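Local coordinates for sensor protein KdpD (Escherichia coli, PDB 4Y2F) that is a potassium-sensing histidine kinase whose GAF domain probably acts as a regulatory module in its signalling, at residues A[45-49]-A[65-69]; A[36-40]-A[54-60]. One frame throughout, in Å; residues are numbered along the deposited sequence.

How the interactions relate
Both interactions lie on the same flank of the GAF sheet, where the chain between strand 35-42 and helix 62-71 folds back over it. Interaction 2 sets the loop 54-60 on strand 35-42; interaction 1 joins the neighbouring edge strand 48-49 to the helix that follows that loop. Their segments alternate along the chain and meet where Leu48 CD2 packs 3.9 Å from Leu40 O and Ala65 CB 4.0 Å from Trp60 CD1. Each is partly buried. Interaction 1 combines two hydrogen bonds between one glutamine side chain and the backbone with a leucine–phenylalanine core; interaction 2 has none across it, relying on van der Waals packing of methionine and tryptophan and, at its exposed end, a water.

Interaction 1: A[45-49]-A[65-69]; sequences NGKLQ and AQWSF
Residues 45-47 are loop and run into the short strand 48-49, while 65-69 is a stretch of helix 62-71; the backbones come closest at Leu48 and Gln66, with CA atoms 6.6 Å apart. Gly46 has a positive phi (83/10), a conformation in which a CB would press on the preceding carbonyl, and Lys47 and Leu48 are extended. The Gln66 side chain (chi1 t, chi2 p) reaches across to the backbone with both ends of its amide: NE2 donates to Gly46 O (2.8 Å) and OE1 accepts from Leu48 N (3.1 Å), bracketing Lys47. Next to these hydrogen bonds, Leu48 (m, t) points at the helix, its CD1 3.9 Å from Phe69 CB and 4.2 Å from Ala65 CB. Its CD2 sits over the Phe69 ring face in a CH-pi contact, 4.1 Å from the centroid. Leu101 of strand 97-106 touches both Leu48 and Ala65. The arrangement is an edge strand docked on a helix that packs against one face of the antiparallel sheet of a GAF domain.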
ATOM      1  N   ASN A  45      24.955   9.333   0.648  1.00 44.21           N
ATOM      2  CA  ASN A  45      24.994  10.672   0.083  1.00 51.92           C
ATOM      3  C   ASN A  45      23.732  11.024  -0.695  1.00 41.82           C
ATOM      4  O   ASN A  45      23.639  12.137  -1.225  1.00 49.23           O
ATOM      5  CB  ASN A  45      26.212  10.804  -0.838  1.00 62.80           C
ATOM      6  CG  ASN A  45      27.485  10.264  -0.205  1.00 78.39           C
ATOM      7  OD1 ASN A  45      27.718  10.431   0.992  1.00 78.20           O
ATOM      8  ND2 ASN A  45      28.314   9.607  -1.012  1.00 85.87           N
ATOM      9  N   GLY A  46      22.763  10.118  -0.768  1.00 39.44           N
ATOM     10  CA  GLY A  46      21.608  10.332  -1.611  1.00 36.68           C
ATOM     11  C   GLY A  46      21.806   9.977  -3.067  1.00 39.94           C
ATOM     12  O   GLY A  46      20.945  10.309  -3.888  1.00 38.82           O
ATOM     13  N   LYS A  47      22.911   9.320  -3.417  1.00 38.23           N
ATOM     14  CA  LYS A  47      23.163   8.901  -4.791  1.00 35.74           C
ATOM     15  C   LYS A  47      22.698   7.464  -4.999  1.00 37.22           C
ATOM     16  O   LYS A  47      22.944   6.589  -4.163  1.00 31.92           O
ATOM     17  CB  LYS A  47      24.647   9.026  -5.136  1.00 43.37           C
ATOM     18  CG  LYS A  47      25.167  10.455  -5.157  1.00 50.20           C
ATOM     19  CD  LYS A  47      24.428  11.315  -6.171  1.00 51.77           C
ATOM     20  CE  LYS A  47      24.814  12.773  -6.020  1.00 62.49           C
ATOM     21  NZ  LYS A  47      24.638  13.228  -4.610  1.00 66.68           N
ATOM     22  N   LEU A  48      22.036   7.226  -6.126  1.00 30.40           N
ATOM     23  CA  LEU A  48      21.345   5.965  -6.358  1.00 27.69           C
ATOM     24  C   LEU A  48      22.321   4.836  -6.656  1.00 35.10           C
ATOM     25  O   LEU A  48      23.328   5.027  -7.344  1.00 34.20           O
ATOM     26  CB  LEU A  48      20.384   6.115  -7.533  1.00 25.51           C
ATOM     27  CG  LEU A  48      19.205   7.042  -7.262  1.00 24.17           C
ATOM     28  CD1 LEU A  48      18.460   7.256  -8.559  1.00 24.06           C
ATOM     29  CD2 LEU A  48      18.273   6.435  -6.206  1.00 23.54           C
ATOM     30  N   GLN A  49      22.003   3.647  -6.151  1.00 26.93           N
ATOM     31  CA  GLN A  49      22.790   2.455  -6.413  1.00 31.78           C
ATOM     32  C   GLN A  49      21.852   1.288  -6.679  1.00 31.61           C
ATOM     33  O   GLN A  49      20.776   1.202  -6.076  1.00 28.09           O
ATOM     34  CB  GLN A  49      23.710   2.115  -5.230  1.00 30.76           C
ATOM     35  CG  GLN A  49      24.558   3.276  -4.729  1.00 40.31           C
ATOM     36  CD  GLN A  49      25.665   3.683  -5.693  1.00 44.58           C
ATOM     37  OE1 GLN A  49      25.916   3.012  -6.696  1.00 43.08           O
ATOM     38  NE2 GLN A  49      26.336   4.790  -5.387  1.00 49.06           N
ATOM     39  N   ALA A  65      17.923   9.461 -13.946  1.00 17.49           N
ATOM     40  CA  ALA A  65      17.439   8.689 -12.804  1.00 16.09           C
ATOM     41  C   ALA A  65      17.626   9.470 -11.508  1.00 15.32           C
ATOM     42  O   ALA A  65      16.698   9.580 -10.694  1.00 17.96           O
ATOM     43  CB  ALA A  65      18.160   7.345 -12.747  1.00 16.64           C
ATOM     44  N   GLN A  66      18.818  10.044 -11.307  1.00 19.35           N
ATOM     45  CA  GLN A  66      19.034  10.864 -10.120  1.00 20.49           C
ATOM     46  C   GLN A  66      18.056  12.037 -10.074  1.00 20.11           C
ATOM     47  O   GLN A  66      17.543  12.379  -9.000  1.00 24.65           O
ATOM     48  CB  GLN A  66      20.487  11.351 -10.062  1.00 21.72           C
ATOM     49  CG  GLN A  66      20.894  11.961  -8.718  1.00 24.42           C
ATOM     50  CD  GLN A  66      20.950  10.943  -7.590  1.00 28.11           C
ATOM     51  OE1 GLN A  66      21.555   9.875  -7.725  1.00 26.32           O
ATOM     52  NE2 GLN A  66      20.315  11.272  -6.464  1.00 28.51           N
ATOM     53  N   TRP A  67      17.792  12.668 -11.227  1.00 19.29           N
ATOM     54  CA  TRP A  67      16.825  13.767 -11.295  1.00 22.50           C
ATOM     55  C   TRP A  67      15.441  13.314 -10.842  1.00 19.30           C
ATOM     56  O   TRP A  67      14.761  14.012 -10.078  1.00 21.99           O
ATOM     57  CB  TRP A  67      16.752  14.308 -12.726  1.00 24.67           C
ATOM     58  CG  TRP A  67      15.669  15.366 -12.946  1.00 26.74           C
ATOM     59  CD1 TRP A  67      15.807  16.719 -12.817  1.00 32.65           C
ATOM     60  CD2 TRP A  67      14.309  15.144 -13.354  1.00 22.91           C
ATOM     61  NE1 TRP A  67      14.621  17.351 -13.110  1.00 32.30           N
ATOM     62  CE2 TRP A  67      13.682  16.407 -13.433  1.00 30.45           C
ATOM     63  CE3 TRP A  67      13.554  14.000 -13.639  1.00 21.98           C
ATOM     64  CZ2 TRP A  67      12.342  16.558 -13.789  1.00 27.51           C
ATOM     65  CZ3 TRP A  67      12.218  14.155 -13.995  1.00 24.93           C
ATOM     66  CH2 TRP A  67      11.631  15.423 -14.074  1.00 27.70           C
ATOM     67  N   SER A  68      15.001  12.147 -11.324  1.00 17.74           N
ATOM     68  CA  SER A  68      13.699  11.617 -10.943  1.00 17.32           C
ATOM     69  C   SER A  68      13.616  11.393  -9.437  1.00 18.82           C
ATOM     70  O   SER A  68      12.597  11.719  -8.807  1.00 18.56           O
ATOM     71  CB  SER A  68      13.472  10.316 -11.716  1.00 17.18           C
ATOM     72  OG  SER A  68      12.287   9.642 -11.318  1.00 23.55           O
ATOM     73  N   PHE A  69      14.673  10.824  -8.848  1.00 16.81           N
ATOM     74  CA  PHE A  69      14.701  10.588  -7.407  1.00 19.69           C
ATOM     75  C   PHE A  69      14.719  11.899  -6.633  1.00 21.76           C
ATOM     76  O   PHE A  69      14.010  12.057  -5.630  1.00 24.07           O
ATOM     77  CB  PHE A  69      15.925   9.744  -7.047  1.00 21.73           C
ATOM     78  CG  PHE A  69      16.143   9.591  -5.565  1.00 20.40           C
ATOM     79  CD1 PHE A  69      15.390   8.686  -4.836  1.00 21.36           C
ATOM     80  CD2 PHE A  69      17.087  10.361  -4.898  1.00 24.67           C
ATOM     81  CE1 PHE A  69      15.575   8.545  -3.477  1.00 23.38           C
ATOM     82  CE2 PHE A  69      17.284  10.226  -3.533  1.00 25.75           C
ATOM     83  CZ  PHE A  69      16.524   9.321  -2.817  1.00 25.40           C
TER

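Interaction 2: A[36-40]-A[54-60]; sequences RSQVL and PQGMTPW
Along segment 36-40 of strand 35-42 the side chains of Arg36, Gln38 and Leu40 point toward the loop 54-60, with CA atoms nearest at Arg36–Met57 (6.6 Å) and Gln38–Pro54 (7.8 Å). Pro54 to Met57 form a type II beta turn. Met57 (m, t, p) brings the end of its side chain in against the strand: CG is 3.6 Å from Arg36 CB, and SD 4.0 Å from Gln38 CB. Gln38 (chi1 t, chi2 p) curls so that NE2 donates to Val39 O (3.0 Å), while its OE1 lies 3.3 Å from Pro54 CD. Trp60, with chi1 p, places CH2 3.8 Å from Gln38 CG and CZ2 4.0 Å from Leu40 CD2. Arg36 (chi1 and chi2 m) bends so that NH1 lies 4.1 Å from CA of Gly56, whose positive phi suits the turn; a water links Arg36 NH1 (3.0 Å) to Gln55 O (2.5 Å). With Val103 touching Met57 and Trp60, the loop lies over the GAF sheet face opposite helix 18-33, where many GAF domains bind ligands.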
ATOM      1  N   ARG A  36      11.389  -6.280 -17.549  1.00 12.99           N
ATOM      2  CA  ARG A  36      12.572  -6.324 -16.708  1.00 12.25           C
ATOM      3  C   ARG A  36      12.577  -5.071 -15.846  1.00 12.58           C
ATOM      4  O   ARG A  36      12.082  -4.015 -16.253  1.00 15.07           O
ATOM      5  CB  ARG A  36      13.834  -6.375 -17.573  1.00 13.88           C
ATOM      6  CG  ARG A  36      13.873  -7.571 -18.544  1.00 16.90           C
ATOM      7  CD  ARG A  36      13.925  -8.927 -17.830  1.00 21.56           C
ATOM      8  NE  ARG A  36      13.641 -10.075 -18.722  1.00 26.10           N
ATOM      9  CZ  ARG A  36      14.549 -10.742 -19.446  1.00 27.17           C
ATOM     10  NH1 ARG A  36      15.826 -10.369 -19.397  1.00 30.75           N
ATOM     11  NH2 ARG A  36      14.190 -11.794 -20.216  1.00 24.18           N
ATOM     12  N   SER A  37      13.093  -5.185 -14.632  1.00 13.79           N
ATOM     13  CA  SER A  37      13.072  -4.009 -13.779  1.00 14.68           C
ATOM     14  C   SER A  37      14.278  -4.009 -12.867  1.00 14.68           C
ATOM     15  O   SER A  37      14.872  -5.052 -12.573  1.00 17.65           O
ATOM     16  CB  SER A  37      11.783  -3.867 -12.976  1.00 18.35           C
ATOM     17  OG  SER A  37      11.631  -4.949 -12.099  1.00 20.48           O
ATOM     18  N   GLN A  38      14.620  -2.808 -12.404  1.00 14.20           N
ATOM     19  CA  GLN A  38      15.706  -2.623 -11.456  1.00 13.51           C
ATOM     20  C   GLN A  38      15.289  -1.553 -10.460  1.00 14.82           C
ATOM     21  O   GLN A  38      14.940  -0.431 -10.855  1.00 14.48           O
ATOM     22  CB  GLN A  38      16.934  -2.117 -12.202  1.00 16.37           C
ATOM     23  CG  GLN A  38      18.067  -1.733 -11.284  1.00 21.80           C
ATOM     24  CD  GLN A  38      18.783  -2.944 -10.757  1.00 31.06           C
ATOM     25  OE1 GLN A  38      19.356  -3.708 -11.525  1.00 38.36           O
ATOM     26  NE2 GLN A  38      18.748  -3.137  -9.440  1.00 36.63           N
ATOM     27  N   VAL A  39      15.321  -1.903  -9.181  1.00 16.07           N
ATOM     28  CA  VAL A  39      15.132  -0.948  -8.099  1.00 14.33           C
ATOM     29  C   VAL A  39      16.476  -0.309  -7.772  1.00 15.37           C
ATOM     30  O   VAL A  39      17.504  -0.998  -7.675  1.00 17.02           O
ATOM     31  CB  VAL A  39      14.511  -1.642  -6.872  1.00 15.18           C
ATOM     32  CG1 VAL A  39      14.586  -0.750  -5.633  1.00 17.90           C
ATOM     33  CG2 VAL A  39      13.054  -2.021  -7.168  1.00 17.01           C
ATOM     34  N   LEU A  40      16.459   1.017  -7.628  1.00 15.59           N
ATOM     35  CA  LEU A  40      17.626   1.818  -7.277  1.00 16.29           C
ATOM     36  C   LEU A  40      17.360   2.501  -5.941  1.00 17.09           C
ATOM     37  O   LEU A  40      16.302   3.109  -5.750  1.00 17.27           O
ATOM     38  CB  LEU A  40      17.854   2.888  -8.349  1.00 18.62           C
ATOM     39  CG  LEU A  40      18.024   2.355  -9.777  1.00 19.46           C
ATOM     40  CD1 LEU A  40      18.166   3.504 -10.781  1.00 23.07           C
ATOM     41  CD2 LEU A  40      19.220   1.438  -9.841  1.00 20.91           C
ATOM     42  N   PRO A  54      21.493  -4.355 -15.172  1.00 47.22           N
ATOM     43  CA  PRO A  54      21.651  -5.804 -15.304  1.00 49.20           C
ATOM     44  C   PRO A  54      21.532  -6.255 -16.754  1.00 46.40           C
ATOM     45  O   PRO A  54      20.953  -5.573 -17.608  1.00 30.68           O
ATOM     46  CB  PRO A  54      20.496  -6.353 -14.461  1.00 50.61           C
ATOM     47  CG  PRO A  54      19.434  -5.311 -14.576  1.00 50.04           C
ATOM     48  CD  PRO A  54      20.134  -3.981 -14.738  1.00 45.60           C
ATOM     49  N   GLN A  55      22.119  -7.422 -17.026  1.00 50.36           N
ATOM     50  CA  GLN A  55      21.994  -8.035 -18.342  1.00 53.12           C
ATOM     51  C   GLN A  55      20.524  -8.161 -18.710  1.00 46.99           C
ATOM     52  O   GLN A  55      19.689  -8.536 -17.883  1.00 54.28           O
ATOM     53  CB  GLN A  55      22.654  -9.419 -18.337  1.00 62.99           C
ATOM     54  CG  GLN A  55      22.103 -10.405 -19.370  1.00 72.42           C
ATOM     55  CD  GLN A  55      22.551 -10.100 -20.789  1.00 77.30           C
ATOM     56  OE1 GLN A  55      23.594  -9.479 -21.007  1.00 79.04           O
ATOM     57  NE2 GLN A  55      21.760 -10.540 -21.764  1.00 73.14           N
ATOM     58  N   GLY A  56      20.204  -7.813 -19.951  1.00 36.25           N
ATOM     59  CA  GLY A  56      18.846  -7.852 -20.434  1.00 26.52           C
ATOM     60  C   GLY A  56      18.121  -6.519 -20.411  1.00 22.75           C
ATOM     61  O   GLY A  56      17.103  -6.382 -21.093  1.00 23.27           O
ATOM     62  N   MET A  57      18.597  -5.544 -19.636  1.00 21.97           N
ATOM     63  CA  MET A  57      18.032  -4.201 -19.661  1.00 21.14           C
ATOM     64  C   MET A  57      18.885  -3.251 -20.495  1.00 21.42           C
ATOM     65  O   MET A  57      20.116  -3.320 -20.489  1.00 23.17           O
ATOM     66  CB  MET A  57      17.880  -3.615 -18.254  1.00 20.45           C
ATOM     67  CG  MET A  57      16.741  -4.266 -17.495  1.00 20.78           C
ATOM     68  SD  MET A  57      16.479  -3.569 -15.856  1.00 21.04           S
ATOM     69  CE  MET A  57      15.421  -2.168 -16.234  1.00 21.13           C
ATOM     70  N   THR A  58      18.215  -2.347 -21.184  1.00 21.52           N
ATOM     71  CA  THR A  58      18.927  -1.307 -21.907  1.00 22.09           C
ATOM     72  C   THR A  58      19.453  -0.292 -20.894  1.00 20.89           C
ATOM     73  O   THR A  58      18.797  -0.016 -19.889  1.00 21.90           O
ATOM     74  CB  THR A  58      17.977  -0.611 -22.887  1.00 26.70           C
ATOM     75  OG1 THR A  58      17.172  -1.585 -23.556  1.00 34.14           O
ATOM     76  CG2 THR A  58      18.768   0.144 -23.943  1.00 26.45           C
ATOM     77  N   PRO A  59      20.647   0.267 -21.113  1.00 21.38           N
ATOM     78  CA  PRO A  59      21.167   1.256 -20.159  1.00 22.18           C
ATOM     79  C   PRO A  59      20.310   2.512 -20.131  1.00 24.45           C
ATOM     80  O   PRO A  59      19.919   3.039 -21.176  1.00 28.30           O
ATOM     81  CB  PRO A  59      22.566   1.579 -20.695  1.00 26.57           C
ATOM     82  CG  PRO A  59      22.910   0.491 -21.613  1.00 31.18           C
ATOM     83  CD  PRO A  59      21.647  -0.138 -22.114  1.00 23.58           C
ATOM     84  N   TRP A  60      20.041   3.000 -18.930  1.00 24.40           N
ATOM     85  CA  TRP A  60      19.330   4.257 -18.734  1.00 28.70           C
ATOM     86  C   TRP A  60      20.324   5.341 -18.349  1.00 32.60           C
ATOM     87  O   TRP A  60      21.491   5.075 -18.048  1.00 25.87           O
ATOM     88  CB  TRP A  60      18.255   4.125 -17.654  1.00 28.51           C
ATOM     89  CG  TRP A  60      18.799   3.685 -16.349  1.00 25.31           C
ATOM     90  CD1 TRP A  60      19.312   4.473 -15.358  1.00 26.16           C
ATOM     91  CD2 TRP A  60      18.899   2.342 -15.888  1.00 21.60           C
ATOM     92  NE1 TRP A  60      19.722   3.698 -14.304  1.00 22.07           N
ATOM     93  CE2 TRP A  60      19.481   2.383 -14.605  1.00 23.18           C
ATOM     94  CE3 TRP A  60      18.546   1.102 -16.428  1.00 24.97           C
ATOM     95  CZ2 TRP A  60      19.721   1.234 -13.854  1.00 28.15           C
ATOM     96  CZ3 TRP A  60      18.767  -0.037 -15.672  1.00 24.09           C
ATOM     97  CH2 TRP A  60      19.353   0.036 -14.400  1.00 25.51           C
TER
HETATM   98  O   HOH W   1      17.234  -8.306 -17.814  1.00 29.92           O